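Local coordinates for prophenoloxidase b (Marsupenaeus japonicus, PDB 3WKY), which probably oxidises phenols at a type 3 dicopper centre, as a secreted crustacean haemolymph member of the hemocyanin and tyrosinase group, at residues E20-L25 and V103-N108; I31-L36 and V99-K104; V428-E433 and P442-H447; L480-F485 and R547-S552. All blocks are in the same frame, centred on the assembly; numbering follows the deposited sequence.

Contacts 1 and 2 share V103 and K104 and dock two successive N-terminal segments against the C-terminal part of helix 93-103 and the loop after it, centres 8 Å apart. Contact 1 is partly buried and polar, built on a carboxylate, a threonine and waters; contact 2 lies at the surface, purely apolar and without a hydrogen bond across it. Contacts 3 and 4, in the Ig-like region, have centres 51 and 40 Å from that of contact 1 and 11 Å apart; they touch where E433 N approaches D484 O and reach neighbouring strands 445-456 and 472-481 of one sheet. Both are partly buried and combine one backbone bond with side-chain bonds; contact 4 also carries a covalent sugar.

Contact 1 (E20-L25 and V103-N108); sequences ESTSTL and VKDHVN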
# COMPACT_ATOMS: atom_id res chain seq x y z
N GLU A 20 7.88 -50.93 -3.58
CA GLU A 20 7.27 -52.24 -3.83
C GLU A 20 7.09 -52.98 -2.52
O GLU A 20 7.69 -52.62 -1.51
CB GLU A 20 8.11 -53.06 -4.81
CG GLU A 20 8.36 -52.38 -6.16
CD GLU A 20 7.09 -52.16 -6.97
OE1 GLU A 20 6.09 -52.85 -6.71
OE2 GLU A 20 7.10 -51.30 -7.88
N SER A 21 6.24 -54.00 -2.52
CA SER A 21 6.02 -54.81 -1.33
C SER A 21 7.28 -55.59 -0.98
O SER A 21 8.15 -55.78 -1.83
CB SER A 21 4.87 -55.79 -1.54
OG SER A 21 5.25 -56.79 -2.47
N THR A 22 7.36 -56.04 0.26
CA THR A 22 8.46 -56.90 0.69
C THR A 22 8.44 -58.20 -0.12
O THR A 22 9.50 -58.74 -0.46
CB THR A 22 8.36 -57.21 2.19
OG1 THR A 22 8.21 -55.99 2.93
CG2 THR A 22 9.61 -57.94 2.67
N SER A 23 7.25 -58.69 -0.43
CA SER A 23 7.11 -59.90 -1.24
C SER A 23 7.74 -59.75 -2.62
O SER A 23 8.44 -60.65 -3.09
CB SER A 23 5.64 -60.31 -1.37
OG SER A 23 5.12 -60.72 -0.12
N THR A 24 7.49 -58.62 -3.27
CA THR A 24 8.05 -58.35 -4.60
C THR A 24 9.57 -58.28 -4.54
O THR A 24 10.27 -58.79 -5.43
CB THR A 24 7.51 -57.02 -5.18
OG1 THR A 24 6.10 -57.11 -5.36
CG2 THR A 24 8.17 -56.71 -6.51
N LEU A 25 10.09 -57.65 -3.50
CA LEU A 25 11.53 -57.52 -3.35
C LEU A 25 12.15 -58.88 -3.06
O LEU A 25 13.17 -59.25 -3.65
CB LEU A 25 11.87 -56.54 -2.21
CG LEU A 25 13.35 -56.36 -1.89
CD1 LEU A 25 14.08 -55.64 -3.01
CD2 LEU A 25 13.53 -55.62 -0.56
N VAL A 103 9.14 -55.35 9.12
CA VAL A 103 8.47 -54.06 9.34
C VAL A 103 8.24 -53.28 8.04
O VAL A 103 7.41 -52.37 8.00
CB VAL A 103 9.26 -53.19 10.35
CG1 VAL A 103 10.43 -52.50 9.67
CG2 VAL A 103 8.35 -52.18 11.00
N LYS A 104 8.94 -53.67 6.98
CA LYS A 104 8.97 -52.91 5.73
C LYS A 104 7.59 -52.65 5.12
O LYS A 104 7.34 -51.57 4.59
CB LYS A 104 9.87 -53.61 4.72
CG LYS A 104 9.97 -52.89 3.39
CD LYS A 104 10.81 -53.68 2.41
CE LYS A 104 11.25 -52.83 1.25
NZ LYS A 104 10.22 -52.60 0.20
N ASP A 105 6.69 -53.64 5.19
CA ASP A 105 5.34 -53.48 4.64
C ASP A 105 4.45 -52.54 5.46
O ASP A 105 3.37 -52.16 5.01
CB ASP A 105 4.63 -54.85 4.56
CG ASP A 105 5.06 -55.65 3.35
OD1 ASP A 105 5.33 -55.06 2.28
OD2 ASP A 105 5.12 -56.90 3.47
N HIS A 106 4.89 -52.19 6.66
CA HIS A 106 4.04 -51.52 7.63
C HIS A 106 4.45 -50.09 7.95
O HIS A 106 3.78 -49.42 8.74
CB HIS A 106 3.99 -52.35 8.91
CG HIS A 106 3.61 -53.78 8.67
ND1 HIS A 106 2.30 -54.21 8.70
CD2 HIS A 106 4.37 -54.86 8.36
CE1 HIS A 106 2.27 -55.51 8.44
NE2 HIS A 106 3.51 -55.92 8.22
N VAL A 107 5.55 -49.64 7.36
CA VAL A 107 6.07 -48.30 7.60
C VAL A 107 6.16 -47.51 6.31
O VAL A 107 6.34 -48.08 5.23
CB VAL A 107 7.47 -48.33 8.25
CG1 VAL A 107 7.39 -48.79 9.69
CG2 VAL A 107 8.39 -49.22 7.46
N ASN A 108 5.99 -46.19 6.42
CA ASN A 108 6.18 -45.26 5.31
C ASN A 108 7.56 -45.54 4.67
O ASN A 108 8.55 -45.68 5.38
CB ASN A 108 6.10 -43.84 5.88
CG ASN A 108 6.44 -42.78 4.86
OD1 ASN A 108 7.60 -42.61 4.51
ND2 ASN A 108 5.42 -42.04 4.40
O HOH W 1 7.56 -53.06 1.26
O HOH W 2 7.46 -56.29 5.32
O HOH W 3 5.00 -58.18 1.06
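The first turn of helix 22-29 rests, through T22, on K104 and D105 in the loop that follows helix 93-103. T22 N donates an almost straight bond to D105 OD1 (3.0 Å, 174°), meeting it on the syn side but 25° out of the carboxylate plane. CG lies beside the backbone N of D105; OD2 is 3.5 Å from T22 CB. A water joins S23 N to OD2, which accepts from T47 N of strand 45-47. S21 is the N-cap of this helix, its OG accepting from T24 N at 3.0 Å, and the helix N-terminus would probably favour the charged form of the D105 carboxylate. An alanine in place of D105 would probably leave T22 N without this acceptor and T47 N without its mate, weakening the tie between helix start and loop. CB, CG and CD of K104 all lie near T22 OG1, CB at 3.4 Å, and CE packs against L25 CD2 at 4.0 Å. A bend at chi4 (-79°) brings K104 NZ to 3.1 Å from E20 O, at an angle too poor for a hydrogen bond. A second water accepts from D105 N at 2.8 Å and is hydrogen-bonded to T22 OG1.

Contact 2 (I31-L36 and V99-K104); sequences IQLPPL and VAIMVK
P34 and I101 make the closest touch here, P34 CD lying 3.7 Å from I101 CG2, the two side chains crossing at about a right angle. The contact lays an irregular segment, between helix 22-29 and strand 36-38, over the last turns of helix 93-103 in the all-alpha region of the hemocyanin family. I101 works with both of its branches. CG2, anti to the backbone N, faces P34 and has L33 CD2 at a looser 4.5 Å; CD1, at the end of the other branch, meets I31 CG2 at 4.2 Å. I31, L33 and P34 all touch this one isoleucine, and every contact across is carbon against carbon.

Further out, V103 N bonds to V99 O at 3.0 Å, as in a regular helix. T22 of helix 22-29 packs on I101 and L33, A26 of the same helix on L33, and L14 of a loop on I101, so these also cover the patch. Strand 45-47 links the two partners: T47 touches P34, and its OG1 hydrogen-bonds with M102 O. P35 has a backbone bond with V48. M102, which also touches D50 and L53, runs out extended through CG and SD, and only its last torsion bends (chi3 -60°), which sets CE 4.1 Å from P34 CB.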
# COMPACT_ATOMS: atom_id res chain seq x y z
N ILE A 31 15.02 -63.68 -1.15
CA ILE A 31 15.08 -63.44 0.29
C ILE A 31 13.98 -64.25 0.96
O ILE A 31 12.81 -64.18 0.56
CB ILE A 31 14.87 -61.94 0.62
CG1 ILE A 31 15.91 -61.08 -0.09
CG2 ILE A 31 14.91 -61.71 2.13
CD1 ILE A 31 15.63 -59.58 0.01
N GLN A 32 14.33 -65.02 1.98
CA GLN A 32 13.32 -65.78 2.70
C GLN A 32 12.45 -64.85 3.55
O GLN A 32 12.95 -63.99 4.28
CB GLN A 32 13.94 -66.89 3.55
CG GLN A 32 13.97 -68.24 2.85
CD GLN A 32 12.58 -68.71 2.42
OE1 GLN A 32 12.36 -69.05 1.26
NE2 GLN A 32 11.64 -68.71 3.36
N LEU A 33 11.14 -65.04 3.44
CA LEU A 33 10.17 -64.20 4.12
C LEU A 33 9.66 -64.85 5.40
O LEU A 33 9.57 -66.07 5.48
CB LEU A 33 8.99 -63.91 3.19
CG LEU A 33 9.30 -63.06 1.96
CD1 LEU A 33 8.43 -63.46 0.77
CD2 LEU A 33 9.10 -61.59 2.31
N PRO A 34 9.33 -64.02 6.40
CA PRO A 34 8.61 -64.46 7.60
C PRO A 34 7.17 -64.78 7.20
O PRO A 34 6.83 -64.62 6.03
CB PRO A 34 8.68 -63.23 8.51
CG PRO A 34 8.78 -62.08 7.56
CD PRO A 34 9.64 -62.58 6.44
N PRO A 35 6.33 -65.26 8.15
CA PRO A 35 4.93 -65.53 7.80
C PRO A 35 4.21 -64.35 7.14
O PRO A 35 4.44 -63.19 7.52
CB PRO A 35 4.29 -65.82 9.16
CG PRO A 35 5.40 -66.44 9.94
CD PRO A 35 6.66 -65.73 9.50
N LEU A 36 3.35 -64.65 6.17
CA LEU A 36 2.60 -63.62 5.45
C LEU A 36 1.11 -63.68 5.77
O LEU A 36 0.63 -64.64 6.38
CB LEU A 36 2.79 -63.79 3.94
CG LEU A 36 4.21 -63.72 3.38
CD1 LEU A 36 4.18 -63.98 1.88
CD2 LEU A 36 4.86 -62.38 3.69
N VAL A 99 14.28 -57.81 11.31
CA VAL A 99 13.37 -56.76 11.76
C VAL A 99 12.98 -55.84 10.59
O VAL A 99 11.81 -55.48 10.43
CB VAL A 99 13.96 -55.94 12.92
CG1 VAL A 99 13.15 -54.68 13.17
CG2 VAL A 99 14.02 -56.79 14.18
N ALA A 100 13.97 -55.48 9.77
CA ALA A 100 13.74 -54.68 8.57
C ALA A 100 12.72 -55.33 7.64
O ALA A 100 11.73 -54.71 7.26
CB ALA A 100 15.06 -54.45 7.84
N ILE A 101 12.99 -56.59 7.27
CA ILE A 101 12.10 -57.34 6.38
C ILE A 101 10.67 -57.43 6.93
O ILE A 101 9.70 -57.28 6.18
CB ILE A 101 12.64 -58.77 6.13
CG1 ILE A 101 13.91 -58.72 5.29
CG2 ILE A 101 11.60 -59.64 5.45
CD1 ILE A 101 13.69 -58.15 3.90
N MET A 102 10.54 -57.65 8.23
CA MET A 102 9.22 -57.77 8.85
C MET A 102 8.44 -56.45 8.87
O MET A 102 7.22 -56.44 8.66
CB MET A 102 9.33 -58.33 10.27
CG MET A 102 7.98 -58.48 10.97
SD MET A 102 8.04 -59.39 12.54
CE MET A 102 8.69 -60.96 11.96
N VAL A 103 9.14 -55.35 9.12
CA VAL A 103 8.47 -54.06 9.34
C VAL A 103 8.24 -53.28 8.04
O VAL A 103 7.41 -52.37 8.00
CB VAL A 103 9.26 -53.19 10.35
CG1 VAL A 103 10.43 -52.50 9.67
CG2 VAL A 103 8.35 -52.18 11.00
N LYS A 104 8.94 -53.67 6.98
CA LYS A 104 8.97 -52.91 5.73
C LYS A 104 7.59 -52.65 5.12
O LYS A 104 7.34 -51.57 4.59
CB LYS A 104 9.87 -53.61 4.72
CG LYS A 104 9.97 -52.89 3.39
CD LYS A 104 10.81 -53.68 2.41
CE LYS A 104 11.25 -52.83 1.25
NZ LYS A 104 10.22 -52.60 0.20

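Contact 3 (V428-E433 and P442-H447); sequences VTVQEE and PENLLH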
# COMPACT_ATOMS: atom_id res chain seq x y z
N VAL A 428 53.67 -21.51 -1.71
CA VAL A 428 52.47 -22.27 -2.02
C VAL A 428 52.40 -22.36 -3.53
O VAL A 428 52.61 -21.35 -4.22
CB VAL A 428 51.18 -21.56 -1.53
CG1 VAL A 428 49.97 -22.42 -1.83
CG2 VAL A 428 51.24 -21.25 -0.04
N THR A 429 52.14 -23.55 -4.06
CA THR A 429 51.91 -23.70 -5.49
C THR A 429 50.79 -24.72 -5.72
O THR A 429 50.67 -25.69 -4.98
CB THR A 429 53.18 -24.15 -6.25
OG1 THR A 429 52.89 -24.28 -7.64
CG2 THR A 429 53.68 -25.48 -5.72
N VAL A 430 49.99 -24.47 -6.75
CA VAL A 430 48.88 -25.34 -7.08
C VAL A 430 49.06 -25.80 -8.52
O VAL A 430 49.41 -25.00 -9.39
CB VAL A 430 47.53 -24.59 -6.90
CG1 VAL A 430 46.38 -25.40 -7.45
CG2 VAL A 430 47.31 -24.26 -5.43
N GLN A 431 48.84 -27.09 -8.77
CA GLN A 431 49.05 -27.62 -10.12
C GLN A 431 48.00 -28.63 -10.52
O GLN A 431 47.84 -29.70 -9.90
CB GLN A 431 50.46 -28.23 -10.26
CG GLN A 431 50.71 -28.88 -11.63
CD GLN A 431 50.70 -27.87 -12.77
OE1 GLN A 431 51.40 -26.86 -12.72
NE2 GLN A 431 49.90 -28.14 -13.80
N GLU A 432 47.28 -28.31 -11.59
CA GLU A 432 46.28 -29.20 -12.13
C GLU A 432 46.98 -30.40 -12.73
O GLU A 432 48.01 -30.27 -13.39
CB GLU A 432 45.48 -28.47 -13.20
CG GLU A 432 44.26 -29.23 -13.67
CD GLU A 432 43.32 -28.36 -14.46
OE1 GLU A 432 43.68 -27.96 -15.60
OE2 GLU A 432 42.21 -28.08 -13.95
N GLU A 433 46.42 -31.58 -12.49
CA GLU A 433 46.98 -32.82 -13.01
C GLU A 433 46.65 -32.97 -14.50
O GLU A 433 45.80 -32.26 -15.04
CB GLU A 433 46.42 -34.02 -12.23
CG GLU A 433 47.49 -34.96 -11.67
CD GLU A 433 48.36 -34.32 -10.60
OE1 GLU A 433 48.13 -34.56 -9.40
OE2 GLU A 433 49.29 -33.57 -10.96
N PRO A 442 49.06 -24.40 -16.94
CA PRO A 442 49.97 -23.49 -16.24
C PRO A 442 49.72 -23.61 -14.74
O PRO A 442 48.63 -23.99 -14.31
CB PRO A 442 49.52 -22.12 -16.74
CG PRO A 442 48.96 -22.38 -18.08
CD PRO A 442 48.29 -23.72 -17.99
N GLU A 443 50.74 -23.28 -13.96
CA GLU A 443 50.67 -23.33 -12.51
C GLU A 443 49.57 -22.41 -11.98
O GLU A 443 49.35 -21.33 -12.52
CB GLU A 443 52.01 -22.86 -11.94
CG GLU A 443 52.38 -23.46 -10.61
CD GLU A 443 53.87 -23.30 -10.32
OE1 GLU A 443 54.21 -22.51 -9.41
OE2 GLU A 443 54.68 -23.95 -11.01
N ASN A 444 48.90 -22.84 -10.91
CA ASN A 444 47.89 -22.04 -10.21
C ASN A 444 46.62 -21.76 -11.02
O ASN A 444 45.91 -20.78 -10.74
CB ASN A 444 48.50 -20.75 -9.68
CG ASN A 444 49.69 -21.02 -8.80
OD1 ASN A 444 49.63 -21.87 -7.91
ND2 ASN A 444 50.80 -20.31 -9.06
N LEU A 445 46.36 -22.62 -12.00
CA LEU A 445 45.15 -22.53 -12.82
C LEU A 445 44.34 -23.81 -12.69
O LEU A 445 44.87 -24.92 -12.87
CB LEU A 445 45.51 -22.29 -14.29
CG LEU A 445 44.37 -22.28 -15.31
CD1 LEU A 445 43.40 -21.13 -15.06
CD2 LEU A 445 44.90 -22.23 -16.74
N LEU A 446 43.06 -23.67 -12.35
CA LEU A 446 42.16 -24.82 -12.25
C LEU A 446 41.05 -24.68 -13.27
O LEU A 446 40.67 -23.56 -13.64
CB LEU A 446 41.56 -24.91 -10.84
CG LEU A 446 42.55 -25.05 -9.68
CD1 LEU A 446 41.81 -25.18 -8.36
CD2 LEU A 446 43.45 -26.26 -9.90
N HIS A 447 40.53 -25.81 -13.75
CA HIS A 447 39.45 -25.75 -14.73
C HIS A 447 38.19 -26.47 -14.25
O HIS A 447 38.24 -27.32 -13.36
CB HIS A 447 39.87 -26.37 -16.07
CG HIS A 447 40.88 -25.56 -16.81
ND1 HIS A 447 42.23 -25.84 -16.77
CD2 HIS A 447 40.74 -24.48 -17.62
CE1 HIS A 447 42.88 -24.96 -17.53
NE2 HIS A 447 42.00 -24.13 -18.05
O HOH W 4 53.25 -20.54 -7.42
O HOH W 5 53.67 -26.99 -10.93
O HOH W 6 47.37 -25.72 -12.56
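The imidazole of H447 is met at its edge by the carboxylate of E432, the two planes 30° apart. H447 ND1 donates to the syn lone pair of E432 OE1 at 2.8 Å, with the oxygen only 4° out of the ring plane. OE2 accepts from H447 N at 2.8 Å, so one carboxylate grips both ring and backbone. E432 CG is anti to its backbone N (chi1 -170°), and the chain runs on extended. OE1 also hydrogen-bonds with S441 OG and W435 NE1, which gives this buried oxygen three partners. The Q431 amide turns its NE2 in plane onto a lone pair of E432 O. Strands 424-432 and 445-456 meet here from the two different sheets of the Ig-like region, near the type II turn from P442 to L445. There N444 meets the V430 backbone as a strand partner might: its N donates to V430 O at 2.7 Å, while OD1 accepts from V430 N at 2.9 Å. An alanine in place of E432 would probably leave H447 ND1 and N, and W435 NE1, without their acceptor and the imidazole freer to turn. V430 CG1 packs on L446 CD2 at 3.9 Å. One water accepts from E432 N and donates to P442 O and L445 O.

Contact 4 (L480-F485 and R547-S552); sequences LEHPDF and RHSNES. With NAG (2-acetamido-2-deoxy-beta-D-glucopyranose), chain F.
D484 reaches from its backbone toward H548 and the sugar on N550. Its CB lies 3.5 Å from H548 CE1, and its CG 3.4 Å from that atom, near the plane of the imidazole, whose ring stands 75° to the carboxylate; H548 has a second conformer, so this packing is provisional. At the tip the two oxygens diverge. OD2 accepts from N2 of the N-acetylglucosamine at 2.8 Å, while OD1 forms a salt bridge to R576, which also bonds to N550 OD1 and so probably helps fix both D484 and the N550 amide. S549 serves F485 twice. With OG between its backbone N and carbonyl carbon (chi1 60°), S549 accepts from F485 N at 3.1 Å (170°); its own N donates to F485 O at 2.7 Å, nearly along the C=O axis. S549 CB sits over one face of the F485 ring, a CH-pi contact 3.6 Å from the centroid. N550 N donates to H548 ND1 close to the ring plane in the conformer given. The 3-10 turn follows edge strand 541-548 of the three-stranded sheet and presents an N-linked glycosylation sequon, Asn-Glu-Ser, whose N550 ND2 is bonded to C1 of the sugar.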
# COMPACT_ATOMS: atom_id res chain seq x y z
N LEU A 480 28.53 -30.66 -13.40
CA LEU A 480 29.77 -29.89 -13.36
C LEU A 480 30.86 -30.85 -12.88
O LEU A 480 30.58 -31.75 -12.08
CB LEU A 480 29.66 -28.72 -12.39
CG LEU A 480 30.82 -27.74 -12.51
CD1 LEU A 480 30.66 -26.98 -13.81
CD2 LEU A 480 30.93 -26.79 -11.31
N GLU A 481 32.08 -30.67 -13.38
CA GLU A 481 33.19 -31.54 -13.00
C GLU A 481 34.48 -30.75 -13.10
O GLU A 481 34.48 -29.63 -13.62
CB GLU A 481 33.25 -32.77 -13.93
CG GLU A 481 32.68 -34.05 -13.33
CD GLU A 481 33.55 -34.62 -12.21
OE1 GLU A 481 34.59 -34.00 -11.87
OE2 GLU A 481 33.20 -35.70 -11.68
N HIS A 482 35.58 -31.32 -12.61
CA HIS A 482 36.87 -30.65 -12.66
C HIS A 482 37.96 -31.72 -12.72
O HIS A 482 37.76 -32.82 -12.22
CB HIS A 482 37.07 -29.81 -11.39
CG HIS A 482 37.24 -30.64 -10.15
ND1 HIS A 482 38.47 -31.06 -9.70
CD2 HIS A 482 36.33 -31.14 -9.28
CE1 HIS A 482 38.31 -31.77 -8.60
NE2 HIS A 482 37.02 -31.84 -8.32
N PRO A 483 39.11 -31.40 -13.33
CA PRO A 483 40.29 -32.30 -13.28
C PRO A 483 40.86 -32.39 -11.88
O PRO A 483 40.73 -31.42 -11.12
CB PRO A 483 41.31 -31.59 -14.19
CG PRO A 483 40.50 -30.70 -15.07
CD PRO A 483 39.31 -30.26 -14.24
N ASP A 484 41.50 -33.51 -11.52
CA ASP A 484 42.26 -33.57 -10.28
C ASP A 484 43.31 -32.47 -10.24
O ASP A 484 43.80 -32.03 -11.29
CB ASP A 484 42.99 -34.92 -10.12
CG ASP A 484 42.05 -36.09 -9.91
OD1 ASP A 484 40.88 -35.88 -9.52
OD2 ASP A 484 42.49 -37.24 -10.13
N PHE A 485 43.65 -32.01 -9.04
CA PHE A 485 44.77 -31.10 -8.87
C PHE A 485 45.51 -31.43 -7.59
O PHE A 485 44.99 -32.13 -6.72
CB PHE A 485 44.32 -29.63 -8.87
CG PHE A 485 43.39 -29.27 -7.75
CD1 PHE A 485 42.02 -29.45 -7.88
CD2 PHE A 485 43.87 -28.70 -6.57
CE1 PHE A 485 41.15 -29.12 -6.85
CE2 PHE A 485 43.02 -28.36 -5.54
CZ PHE A 485 41.65 -28.56 -5.68
N ARG A 547 49.52 -32.25 -1.27
CA ARG A 547 48.23 -32.90 -1.12
C ARG A 547 47.52 -32.99 -2.45
O ARG A 547 47.55 -32.05 -3.25
CB ARG A 547 47.35 -32.12 -0.13
CG ARG A 547 47.78 -32.29 1.31
CD ARG A 547 47.23 -33.57 1.91
NE ARG A 547 45.89 -33.37 2.44
CZ ARG A 547 45.25 -34.23 3.22
NH1 ARG A 547 45.83 -35.38 3.56
NH2 ARG A 547 44.03 -33.96 3.67
N HIS A 548 46.88 -34.13 -2.70
CA HIS A 548 46.08 -34.34 -3.91
C HIS A 548 44.65 -33.95 -3.60
O HIS A 548 44.21 -34.09 -2.46
CB HIS A 548 46.11 -35.82 -4.32
CG HIS A 548 45.45 -36.10 -5.64
ND1 HIS A 548 44.09 -36.21 -5.79
CD2 HIS A 548 45.98 -36.30 -6.87
CE1 HIS A 548 43.80 -36.46 -7.05
NE2 HIS A 548 44.93 -36.52 -7.73
N SER A 549 43.92 -33.49 -4.60
CA SER A 549 42.55 -33.03 -4.38
C SER A 549 41.63 -34.14 -3.84
O SER A 549 40.75 -33.86 -3.03
CB SER A 549 42.00 -32.35 -5.64
OG SER A 549 41.98 -33.22 -6.75
N ASN A 550 41.87 -35.39 -4.25
CA ASN A 550 41.05 -36.51 -3.77
C ASN A 550 41.27 -36.81 -2.30
O ASN A 550 40.54 -37.59 -1.71
CB ASN A 550 41.31 -37.79 -4.58
CG ASN A 550 40.56 -37.83 -5.90
OD1 ASN A 550 39.90 -36.88 -6.29
ND2 ASN A 550 40.69 -38.97 -6.60
N GLU A 551 42.30 -36.20 -1.70
CA GLU A 551 42.58 -36.43 -0.28
C GLU A 551 41.91 -35.39 0.61
O GLU A 551 42.02 -35.48 1.83
CB GLU A 551 44.09 -36.35 0.01
CG GLU A 551 44.98 -37.24 -0.81
CD GLU A 551 46.44 -37.09 -0.39
OE1 GLU A 551 46.86 -37.79 0.56
OE2 GLU A 551 47.16 -36.25 -0.97
N SER A 552 41.26 -34.40 0.01
CA SER A 552 40.75 -33.26 0.78
C SER A 552 39.92 -33.66 1.99
O SER A 552 39.12 -34.59 1.94
CB SER A 552 39.90 -32.34 -0.09
OG SER A 552 39.27 -31.39 0.74
C1 NAG F . 40.08 -38.90 -7.91
C2 NAG F . 40.94 -39.94 -8.64
C3 NAG F . 40.44 -40.10 -10.07
C4 NAG F . 38.97 -40.50 -10.05
C5 NAG F . 38.15 -39.58 -9.16
C6 NAG F . 36.76 -40.17 -8.93
C7 NAG F . 43.25 -40.44 -8.06
C8 NAG F . 44.67 -40.31 -8.53
N2 NAG F . 42.36 -39.60 -8.61
O3 NAG F . 41.18 -41.09 -10.74
O4 NAG F . 38.45 -40.47 -11.36
O5 NAG F . 38.75 -39.38 -7.89
O6 NAG F . 36.86 -41.16 -7.93
O7 NAG F . 42.94 -41.28 -7.22
O HOH W 7 44.87 -30.54 -3.88